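Local structure of UPF0303 protein YBR137W (Saccharomyces cerevisiae, 4CLC) at residues F54-P66 with P142-E155. The protein is a cytoplasmic protein of unknown function that belongs to the UPF0303 family and is related to HbpS-like haem-degrading proteins. Sequence-based numbering, arbitrary orientation.
Sequences FPEKPVAIDISLP and PYACLTISGLKQEE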
ATOM      1  N   PHE D  54      15.834 -34.623 -19.896  1.00 50.26           N
ATOM      2  CA  PHE D  54      14.731 -33.952 -20.576  1.00 51.00           C
ATOM      3  C   PHE D  54      15.156 -32.958 -21.641  1.00 55.80           C
ATOM      4  O   PHE D  54      14.783 -31.779 -21.564  1.00 53.47           O
ATOM      5  CB  PHE D  54      13.853 -33.231 -19.566  1.00 50.63           C
ATOM      6  CG  PHE D  54      13.113 -34.143 -18.654  1.00 52.21           C
ATOM      7  CD1 PHE D  54      13.710 -34.612 -17.491  1.00 52.27           C
ATOM      8  CD2 PHE D  54      11.813 -34.533 -18.954  1.00 50.79           C
ATOM      9  CE1 PHE D  54      13.027 -35.460 -16.645  1.00 50.31           C
ATOM     10  CE2 PHE D  54      11.121 -35.367 -18.114  1.00 50.76           C
ATOM     11  CZ  PHE D  54      11.730 -35.834 -16.953  1.00 50.55           C
ATOM     12  N   PRO D  55      15.886 -33.439 -22.669  1.00 61.47           N
ATOM     13  CA  PRO D  55      16.358 -32.555 -23.743  1.00 53.40           C
ATOM     14  C   PRO D  55      15.188 -31.846 -24.368  1.00 54.09           C
ATOM     15  O   PRO D  55      14.114 -32.440 -24.482  1.00 59.62           O
ATOM     16  CB  PRO D  55      16.994 -33.518 -24.741  1.00 58.28           C
ATOM     17  CG  PRO D  55      16.256 -34.811 -24.498  1.00 53.14           C
ATOM     18  CD  PRO D  55      16.053 -34.862 -23.021  1.00 50.91           C
ATOM     19  N   GLU D  56      15.395 -30.595 -24.743  1.00 52.89           N
ATOM     20  CA  GLU D  56      14.364 -29.775 -25.369  1.00 57.29           C
ATOM     21  C   GLU D  56      13.167 -29.463 -24.476  1.00 56.45           C
ATOM     22  O   GLU D  56      12.099 -29.108 -24.976  1.00 60.89           O
ATOM     23  CB  GLU D  56      13.889 -30.446 -26.656  1.00 60.82           C
ATOM     24  CG  GLU D  56      15.018 -30.650 -27.642  1.00 65.43           C
ATOM     25  CD  GLU D  56      14.530 -31.020 -29.012  1.00 75.89           C
ATOM     26  OE1 GLU D  56      13.488 -31.710 -29.104  1.00 74.89           O
ATOM     27  OE2 GLU D  56      15.187 -30.609 -29.998  1.00 84.18           O
ATOM     28  N   LYS D  57      13.366 -29.552 -23.158  1.00 58.89           N
ATOM     29  CA  LYS D  57      12.428 -29.007 -22.166  1.00 52.00           C
ATOM     30  C   LYS D  57      13.074 -27.824 -21.439  1.00 48.27           C
ATOM     31  O   LYS D  57      14.099 -27.985 -20.772  1.00 48.74           O
ATOM     32  CB  LYS D  57      12.004 -30.088 -21.160  1.00 54.32           C
ATOM     33  CG  LYS D  57      10.886 -31.015 -21.655  1.00 54.38           C
ATOM     34  CD  LYS D  57       9.563 -30.283 -21.754  1.00 52.99           C
ATOM     35  CE  LYS D  57       8.454 -31.153 -22.307  1.00 54.53           C
ATOM     36  NZ  LYS D  57       7.162 -30.382 -22.356  1.00 56.89           N
ATOM     37  N   PRO D  58      12.519 -26.617 -21.614  1.00 47.59           N
ATOM     38  CA  PRO D  58      13.119 -25.497 -20.886  1.00 42.73           C
ATOM     39  C   PRO D  58      12.818 -25.593 -19.399  1.00 46.58           C
ATOM     40  O   PRO D  58      11.655 -25.617 -18.990  1.00 46.03           O
ATOM     41  CB  PRO D  58      12.446 -24.275 -21.508  1.00 40.50           C
ATOM     42  CG  PRO D  58      11.090 -24.776 -21.916  1.00 45.28           C
ATOM     43  CD  PRO D  58      11.259 -26.244 -22.279  1.00 50.31           C
ATOM     44  N   VAL D  59      13.857 -25.551 -18.582  1.00 42.92           N
ATOM     45  CA  VAL D  59      13.676 -25.727 -17.159  1.00 39.41           C
ATOM     46  C   VAL D  59      14.514 -24.715 -16.406  1.00 39.24           C
ATOM     47  O   VAL D  59      15.634 -24.416 -16.808  1.00 38.66           O
ATOM     48  CB  VAL D  59      14.028 -27.165 -16.738  1.00 38.66           C
ATOM     49  CG1 VAL D  59      14.161 -27.282 -15.254  1.00 38.66           C
ATOM     50  CG2 VAL D  59      12.966 -28.099 -17.225  1.00 39.18           C
ATOM     51  N   ALA D  60      13.947 -24.165 -15.335  1.00 38.66           N
ATOM     52  CA  ALA D  60      14.632 -23.168 -14.532  1.00 38.66           C
ATOM     53  C   ALA D  60      15.113 -23.827 -13.246  1.00 41.39           C
ATOM     54  O   ALA D  60      14.400 -24.615 -12.649  1.00 43.91           O
ATOM     55  CB  ALA D  60      13.729 -21.990 -14.252  1.00 38.66           C
ATOM     56  N   ILE D  61      16.335 -23.513 -12.839  1.00 38.66           N
ATOM     57  CA  ILE D  61      16.944 -24.115 -11.668  1.00 38.66           C
ATOM     58  C   ILE D  61      17.453 -23.041 -10.713  1.00 38.66           C
ATOM     59  O   ILE D  61      18.226 -22.194 -11.124  1.00 42.62           O
ATOM     60  CB  ILE D  61      18.109 -25.039 -12.075  1.00 38.66           C
ATOM     61  CG1 ILE D  61      17.606 -26.152 -12.989  1.00 38.66           C
ATOM     62  CG2 ILE D  61      18.801 -25.607 -10.861  1.00 38.66           C
ATOM     63  CD1 ILE D  61      18.713 -26.904 -13.672  1.00 42.74           C
ATOM     64  N   ASP D  62      17.032 -23.073  -9.448  1.00 38.66           N
ATOM     65  CA  ASP D  62      17.485 -22.083  -8.480  1.00 38.66           C
ATOM     66  C   ASP D  62      18.169 -22.696  -7.240  1.00 44.39           C
ATOM     67  O   ASP D  62      17.799 -23.772  -6.762  1.00 44.82           O
ATOM     68  CB  ASP D  62      16.305 -21.203  -8.042  1.00 38.66           C
ATOM     69  CG  ASP D  62      16.741 -20.007  -7.183  1.00 42.72           C
ATOM     70  OD1 ASP D  62      16.810 -20.150  -5.941  1.00 38.66           O
ATOM     71  OD2 ASP D  62      17.002 -18.918  -7.758  1.00 40.31           O
ATOM     72  N   ILE D  63      19.179 -22.015  -6.716  1.00 38.66           N
ATOM     73  CA  ILE D  63      19.658 -22.340  -5.380  1.00 41.78           C
ATOM     74  C   ILE D  63      19.742 -21.036  -4.614  1.00 41.59           C
ATOM     75  O   ILE D  63      20.479 -20.138  -5.010  1.00 43.20           O
ATOM     76  CB  ILE D  63      21.031 -23.051  -5.388  1.00 41.01           C
ATOM     77  CG1 ILE D  63      20.943 -24.355  -6.178  1.00 39.86           C
ATOM     78  CG2 ILE D  63      21.516 -23.319  -3.962  1.00 38.66           C
ATOM     79  CD1 ILE D  63      22.264 -25.068  -6.309  1.00 38.66           C
ATOM     80  N   SER D  64      18.967 -20.920  -3.538  1.00 38.66           N
ATOM     81  CA  SER D  64      18.951 -19.708  -2.748  1.00 38.66           C
ATOM     82  C   SER D  64      19.095 -20.036  -1.278  1.00 38.66           C
ATOM     83  O   SER D  64      18.846 -21.153  -0.851  1.00 43.20           O
ATOM     84  CB  SER D  64      17.666 -18.920  -2.990  1.00 38.66           C
ATOM     85  OG  SER D  64      17.576 -18.458  -4.327  1.00 38.66           O
ATOM     86  N   LEU D  65      19.518 -19.062  -0.493  1.00 38.90           N
ATOM     87  CA  LEU D  65      19.567 -19.239   0.939  1.00 38.66           C
ATOM     88  C   LEU D  65      18.183 -18.954   1.464  1.00 38.66           C
ATOM     89  O   LEU D  65      17.364 -18.391   0.741  1.00 38.66           O
ATOM     90  CB  LEU D  65      20.604 -18.318   1.560  1.00 38.66           C
ATOM     91  CG  LEU D  65      22.047 -18.544   1.158  1.00 38.66           C
ATOM     92  CD1 LEU D  65      22.941 -17.619   1.949  1.00 38.66           C
ATOM     93  CD2 LEU D  65      22.409 -19.986   1.403  1.00 44.28           C
ATOM     94  N   PRO D  66      17.899 -19.353   2.716  1.00 38.83           N
ATOM     95  CA  PRO D  66      16.581 -19.083   3.288  1.00 38.66           C
ATOM     96  C   PRO D  66      16.281 -17.606   3.406  1.00 43.31           C
ATOM     97  O   PRO D  66      15.114 -17.240   3.512  1.00 47.55           O
ATOM     98  CB  PRO D  66      16.654 -19.725   4.674  1.00 38.66           C
ATOM     99  CG  PRO D  66      18.082 -20.018   4.901  1.00 40.07           C
ATOM    100  CD  PRO D  66      18.698 -20.227   3.587  1.00 38.66           C
ATOM    101  N   PRO D 142      17.749 -26.116   7.482  1.00 39.94           N
ATOM    102  CA  PRO D 142      18.239 -26.295   6.115  1.00 40.06           C
ATOM    103  C   PRO D 142      19.313 -25.290   5.708  1.00 47.92           C
ATOM    104  O   PRO D 142      19.250 -24.122   6.110  1.00 48.58           O
ATOM    105  CB  PRO D 142      16.981 -26.105   5.267  1.00 38.66           C
ATOM    106  CG  PRO D 142      16.082 -25.317   6.099  1.00 38.66           C
ATOM    107  CD  PRO D 142      16.331 -25.733   7.502  1.00 41.20           C
ATOM    108  N   TYR D 143      20.290 -25.761   4.929  1.00 47.15           N
ATOM    109  CA  TYR D 143      21.298 -24.901   4.313  1.00 46.63           C
ATOM    110  C   TYR D 143      20.643 -23.895   3.374  1.00 43.07           C
ATOM    111  O   TYR D 143      20.943 -22.703   3.395  1.00 45.58           O
ATOM    112  CB  TYR D 143      22.326 -25.728   3.520  1.00 46.19           C
ATOM    113  CG  TYR D 143      23.484 -26.274   4.321  1.00 45.34           C
ATOM    114  CD1 TYR D 143      24.051 -25.530   5.336  1.00 44.63           C
ATOM    115  CD2 TYR D 143      24.018 -27.539   4.052  1.00 45.13           C
ATOM    116  CE1 TYR D 143      25.112 -26.020   6.077  1.00 48.40           C
ATOM    117  CE2 TYR D 143      25.076 -28.038   4.787  1.00 45.88           C
ATOM    118  CZ  TYR D 143      25.619 -27.266   5.796  1.00 49.17           C
ATOM    119  OH  TYR D 143      26.668 -27.715   6.550  1.00 54.79           O
ATOM    120  N   ALA D 144      19.764 -24.403   2.527  1.00 40.62           N
ATOM    121  CA  ALA D 144      19.276 -23.648   1.394  1.00 39.41           C
ATOM    122  C   ALA D 144      18.037 -24.326   0.847  1.00 40.28           C
ATOM    123  O   ALA D 144      17.474 -25.198   1.480  1.00 39.38           O
ATOM    124  CB  ALA D 144      20.343 -23.539   0.332  1.00 43.47           C
ATOM    125  N   CYS D 145      17.596 -23.896  -0.320  1.00 38.66           N
ATOM    126  CA  CYS D 145      16.486 -24.530  -0.978  1.00 38.66           C
ATOM    127  C   CYS D 145      16.821 -24.654  -2.472  1.00 43.44           C
ATOM    128  O   CYS D 145      17.302 -23.703  -3.105  1.00 42.40           O
ATOM    129  CB  CYS D 145      15.199 -23.733  -0.732  1.00 38.66           C
ATOM    130  SG  CYS D 145      13.714 -24.301  -1.609  1.00 52.05           S
ATOM    131  N   LEU D 146      16.592 -25.843  -3.017  1.00 38.66           N
ATOM    132  CA  LEU D 146      16.769 -26.098  -4.430  1.00 38.66           C
ATOM    133  C   LEU D 146      15.406 -26.088  -5.093  1.00 38.66           C
ATOM    134  O   LEU D 146      14.494 -26.734  -4.609  1.00 42.89           O
ATOM    135  CB  LEU D 146      17.479 -27.435  -4.632  1.00 40.23           C
ATOM    136  CG  LEU D 146      17.317 -28.199  -5.937  1.00 38.66           C
ATOM    137  CD1 LEU D 146      17.829 -27.373  -7.074  1.00 42.59           C
ATOM    138  CD2 LEU D 146      18.097 -29.462  -5.825  1.00 40.87           C
ATOM    139  N   THR D 147      15.256 -25.345  -6.182  1.00 38.66           N
ATOM    140  CA  THR D 147      13.957 -25.202  -6.812  1.00 38.66           C
ATOM    141  C   THR D 147      14.041 -25.355  -8.316  1.00 44.58           C
ATOM    142  O   THR D 147      14.792 -24.640  -8.980  1.00 43.11           O
ATOM    143  CB  THR D 147      13.316 -23.848  -6.515  1.00 38.66           C
ATOM    144  OG1 THR D 147      13.184 -23.664  -5.105  1.00 38.66           O
ATOM    145  CG2 THR D 147      11.953 -23.778  -7.154  1.00 40.94           C
ATOM    146  N   ILE D 148      13.252 -26.286  -8.848  1.00 41.48           N
ATOM    147  CA  ILE D 148      13.248 -26.569 -10.264  1.00 38.66           C
ATOM    148  C   ILE D 148      11.880 -26.220 -10.790  1.00 42.62           C
ATOM    149  O   ILE D 148      10.888 -26.304 -10.061  1.00 48.08           O
ATOM    150  CB  ILE D 148      13.602 -28.037 -10.531  1.00 40.88           C
ATOM    151  CG1 ILE D 148      14.999 -28.335  -9.981  1.00 40.22           C
ATOM    152  CG2 ILE D 148      13.549 -28.359 -11.999  1.00 38.66           C
ATOM    153  CD1 ILE D 148      15.437 -29.750 -10.169  1.00 41.06           C
ATOM    154  N   SER D 149      11.820 -25.783 -12.037  1.00 38.66           N
ATOM    155  CA  SER D 149      10.560 -25.386 -12.630  1.00 42.49           C
ATOM    156  C   SER D 149      10.551 -25.635 -14.128  1.00 45.01           C
ATOM    157  O   SER D 149      11.542 -25.396 -14.791  1.00 50.24           O
ATOM    158  CB  SER D 149      10.283 -23.907 -12.352  1.00 40.75           C
ATOM    159  OG  SER D 149       9.631 -23.292 -13.457  1.00 39.93           O
ATOM    160  N   GLY D 150       9.401 -26.027 -14.661  1.00 46.89           N
ATOM    161  CA  GLY D 150       9.218 -26.224 -16.085  1.00 45.00           C
ATOM    162  C   GLY D 150       8.940 -27.635 -16.567  1.00 49.77           C
ATOM    163  O   GLY D 150       8.549 -27.826 -17.725  1.00 51.74           O
ATOM    164  N   LEU D 151       9.108 -28.621 -15.695  1.00 50.30           N
ATOM    165  CA  LEU D 151       8.639 -29.977 -15.994  1.00 51.86           C
ATOM    166  C   LEU D 151       7.240 -30.200 -15.419  1.00 50.67           C
ATOM    167  O   LEU D 151       6.587 -29.263 -14.966  1.00 57.24           O
ATOM    168  CB  LEU D 151       9.609 -31.023 -15.436  1.00 53.22           C
ATOM    169  CG  LEU D 151      11.059 -30.876 -15.900  1.00 48.61           C
ATOM    170  CD1 LEU D 151      11.956 -31.828 -15.154  1.00 44.90           C
ATOM    171  CD2 LEU D 151      11.146 -31.117 -17.394  1.00 47.41           C
ATOM    172  N   LYS D 152       6.774 -31.439 -15.457  1.00 54.23           N
ATOM    173  CA  LYS D 152       5.608 -31.833 -14.687  1.00 52.88           C
ATOM    174  C   LYS D 152       6.013 -31.738 -13.219  1.00 50.51           C
ATOM    175  O   LYS D 152       7.152 -32.052 -12.865  1.00 49.16           O
ATOM    176  CB  LYS D 152       5.156 -33.255 -15.048  1.00 57.83           C
ATOM    177  CG  LYS D 152       4.710 -33.457 -16.498  1.00 58.04           C
ATOM    178  CD  LYS D 152       4.568 -34.961 -16.808  1.00 64.26           C
ATOM    179  CE  LYS D 152       3.763 -35.214 -18.096  1.00 73.62           C
ATOM    180  NZ  LYS D 152       4.549 -35.112 -19.372  1.00 66.45           N
ATOM    181  N   GLN D 153       5.092 -31.304 -12.365  1.00 48.05           N
ATOM    182  CA  GLN D 153       5.437 -30.999 -10.974  1.00 48.23           C
ATOM    183  C   GLN D 153       6.105 -32.177 -10.259  1.00 49.22           C
ATOM    184  O   GLN D 153       7.006 -31.996  -9.424  1.00 47.52           O
ATOM    185  CB  GLN D 153       4.192 -30.534 -10.210  1.00 45.24           C
ATOM    186  CG  GLN D 153       3.266 -31.621  -9.690  1.00 46.44           C
ATOM    187  CD  GLN D 153       2.348 -31.149  -8.565  1.00 51.33           C
ATOM    188  OE1 GLN D 153       2.777 -30.612  -7.545  1.00 49.44           O
ATOM    189  NE2 GLN D 153       1.055 -31.267  -8.809  1.00 69.00           N
ATOM    190  N   GLU D 154       5.690 -33.384 -10.620  1.00 49.39           N
ATOM    191  CA  GLU D 154       6.200 -34.583  -9.970  1.00 51.94           C
ATOM    192  C   GLU D 154       7.640 -34.800 -10.403  1.00 49.09           C
ATOM    193  O   GLU D 154       8.455 -35.351  -9.659  1.00 46.79           O
ATOM    194  CB  GLU D 154       5.317 -35.795 -10.301  1.00 51.20           C
ATOM    195  CG  GLU D 154       3.884 -35.694  -9.778  1.00 47.69           C
ATOM    196  CD  GLU D 154       2.891 -35.125 -10.781  1.00 52.29           C
ATOM    197  OE1 GLU D 154       3.294 -34.727 -11.897  1.00 47.78           O
ATOM    198  OE2 GLU D 154       1.683 -35.074 -10.443  1.00 61.44           O
ATOM    199  N   GLU D 155       7.936 -34.341 -11.616  1.00 48.46           N
ATOM    200  CA  GLU D 155       9.277 -34.412 -12.183  1.00 49.47           C
ATOM    201  C   GLU D 155      10.180 -33.301 -11.641  1.00 51.81           C
ATOM    202  O   GLU D 155      11.302 -33.581 -11.213  1.00 53.41           O
ATOM    203  CB  GLU D 155       9.208 -34.354 -13.713  1.00 50.31           C
ATOM    204  CG  GLU D 155       8.580 -35.583 -14.347  1.00 50.05           C
ATOM    205  CD  GLU D 155       8.125 -35.350 -15.778  1.00 62.15           C
ATOM    206  OE1 GLU D 155       7.915 -34.176 -16.150  1.00 64.82           O
ATOM    207  OE2 GLU D 155       7.963 -36.338 -16.536  1.00 65.07           O
TER
HETATM  208  O   HOH W   1      15.563 -22.400  -4.445  1.00 38.66           O
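Val59 holds CG1 anti to its backbone N (chi1 167°), which splits its two methyls between different partners. CG1 meets Ile148 CG2 at 3.5 Å. CG2 meets Leu151 CD2, with the two side chains crossing at about a right angle. With CG beside its own N (chi1 -67°), the Phe54 ring is turned to present one face to Leu151. Leu151 CD2 sits over that face in a CH-pi contact, 4.1 Å from the Phe54 ring centroid and offset toward the rim. Glu155 comes to the ring edge, where its OE2 is 3.7 Å from Phe54 CE2. Glu155 OE1 accepts the backbone N-H of Lys152 (N to OE1 3.0 Å), which meets it on the anti side, 21° out of the carboxylate plane. Lys152 is the N-cap of helix 153-168, so Glu155 ties the first turn back to its start. At Glu155, a change to alanine would probably leave the Lys152 N-H without this acceptor and open a gap beside the Phe54 edge. Beyond this corner, strands 60-64 and 144-149 run antiparallel as neighbours inside the mixed sheet of this HbpS-like protein, whose family belongs to the GAF clan. Three hydrogen-bonded pairs join them: Ala60 with Ser149, Asp62 with Thr147 and Ser64 with Cys145. Ala60 N reaches Ser149 O at 2.8 Å. Ile61, Ile63, Leu146 and Ile148 share one face of the sheet. The opposite face carries Asp62 and Thr147, and helix 84-98 packs on it. A water there hydrogen-bonds Asp62 OD1 (3.0 Å), Cys145 O (2.6 Å) and Thr147 OG1. Asp62 OD2 forms a salt bridge with Arg73 on strand 70-75.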